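Local coordinates for protein HIT family hydrolase (Legionella pneumophila subsp. pneumophila, PDB 6D6J) that is a zinc-binding member of the histidine triad (HIT) family that probably acts as a hydrolase, at residues 74-77 and 78-82. Residues are numbered along the deposited sequence; the frame is centred on the assembly and turned at random.
Sequences RAKK and LAQAE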
# COMPACT_ATOMS: atom_id res chain seq x y z
N ARG B 74 -2.07 10.01 4.83
CA ARG B 74 -1.56 11.19 4.14
C ARG B 74 -1.58 10.99 2.63
O ARG B 74 -1.92 11.92 1.89
CB ARG B 74 -0.17 11.56 4.64
CG ARG B 74 0.45 12.77 3.90
CD ARG B 74 -0.49 13.98 3.87
NE ARG B 74 -0.96 14.34 5.21
CZ ARG B 74 -1.85 15.30 5.47
NH1 ARG B 74 -2.42 15.97 4.47
NH2 ARG B 74 -2.20 15.54 6.72
N ALA B 75 -1.25 9.78 2.15
CA ALA B 75 -1.31 9.55 0.71
C ALA B 75 -2.70 9.77 0.14
O ALA B 75 -2.84 10.35 -0.95
CB ALA B 75 -0.82 8.15 0.37
N LYS B 76 -3.76 9.35 0.85
CA LYS B 76 -5.11 9.56 0.34
C LYS B 76 -5.51 11.03 0.38
O LYS B 76 -6.26 11.49 -0.49
CB LYS B 76 -6.15 8.62 0.97
CG LYS B 76 -6.56 8.79 2.42
CD LYS B 76 -7.61 9.92 2.69
CE LYS B 76 -8.92 9.85 1.90
NZ LYS B 76 -9.99 10.66 2.61
N LYS B 77 -5.03 11.78 1.37
CA LYS B 77 -5.30 13.22 1.39
C LYS B 77 -4.56 13.91 0.25
O LYS B 77 -5.12 14.76 -0.45
CB LYS B 77 -4.91 13.81 2.74
CG LYS B 77 -5.74 13.31 3.90
CD LYS B 77 -5.30 13.90 5.24
CE LYS B 77 -6.23 13.47 6.35
NZ LYS B 77 -5.79 14.03 7.65
N LEU B 78 -3.31 13.51 0.04
CA LEU B 78 -2.49 14.09 -1.01
C LEU B 78 -3.05 13.78 -2.39
O LEU B 78 -3.01 14.63 -3.29
CB LEU B 78 -1.08 13.52 -0.85
CG LEU B 78 -0.03 14.02 -1.82
CD1 LEU B 78 0.17 15.55 -1.69
CD2 LEU B 78 1.26 13.29 -1.55
N ALA B 79 -3.58 12.57 -2.59
CA ALA B 79 -4.19 12.23 -3.88
C ALA B 79 -5.35 13.17 -4.21
O ALA B 79 -5.54 13.53 -5.38
CB ALA B 79 -4.67 10.78 -3.87
N GLN B 80 -6.12 13.59 -3.20
CA GLN B 80 -7.17 14.58 -3.43
C GLN B 80 -6.57 15.94 -3.77
O GLN B 80 -7.01 16.61 -4.72
CB GLN B 80 -8.03 14.70 -2.18
CG GLN B 80 -8.77 13.44 -1.88
CD GLN B 80 -9.53 13.51 -0.57
OE1 GLN B 80 -9.24 14.34 0.30
NE2 GLN B 80 -10.48 12.60 -0.40
N ALA B 81 -5.57 16.38 -2.99
CA ALA B 81 -4.97 17.70 -3.20
C ALA B 81 -4.36 17.80 -4.59
O ALA B 81 -4.35 18.88 -5.18
CB ALA B 81 -3.90 17.95 -2.14
N GLU B 82 -3.88 16.69 -5.13
CA GLU B 82 -3.21 16.67 -6.41
C GLU B 82 -4.13 16.26 -7.55
O GLU B 82 -3.67 16.05 -8.68
CB GLU B 82 -1.96 15.78 -6.32
CG GLU B 82 -0.94 16.29 -5.28
CD GLU B 82 -0.44 17.71 -5.55
OE1 GLU B 82 -0.32 18.10 -6.72
OE2 GLU B 82 -0.15 18.45 -4.57
O HOH W 1 -9.01 13.28 2.79
O HOH W 2 -7.48 16.43 0.87
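Lys76 and Gln80 run alongside each other from successive turns; Lys76 NZ and Gln80 NE2, both donors, are merely neighbours at 3.6 Å, and the link between the side chains runs through water on Gln80 OE1. One water accepts from Lys76 NZ at 2.8 Å and donates to Gln80 OE1 at 2.7 Å, while another donates to Gln80 OE1 and, at 3.2 Å, to Lys77 O. With CG set between its backbone N and C, the Lys76 chain reaches its water by folding back through its second and third torsions (80° and 55°). Lys76 NZ also donates to Val60 O and Asn58 O of the second subunit, and Gln80 NE2 to Asn58 OD1 there; Lys77 NZ forms a salt bridge with Asp62 of that subunit.

Backbone bonds join the same turns. Leu78 N meets Arg74 O at 2.8 Å and Ala81 N meets Lys77 O at 3.0 Å; Gln80 N to Lys76 O, at 3.4 Å, is weak.

Nonpolar packing occupies another side: Ala75 and Leu78 touch Ile48, and Ala79 touches Leu110. Regular i to i+4 bonding, with the helical backbone angles ending at Glu82, marks the C-terminal turns of helix 62-81, which packs on the antiparallel sheet of the HIT fold and meets the partner subunit.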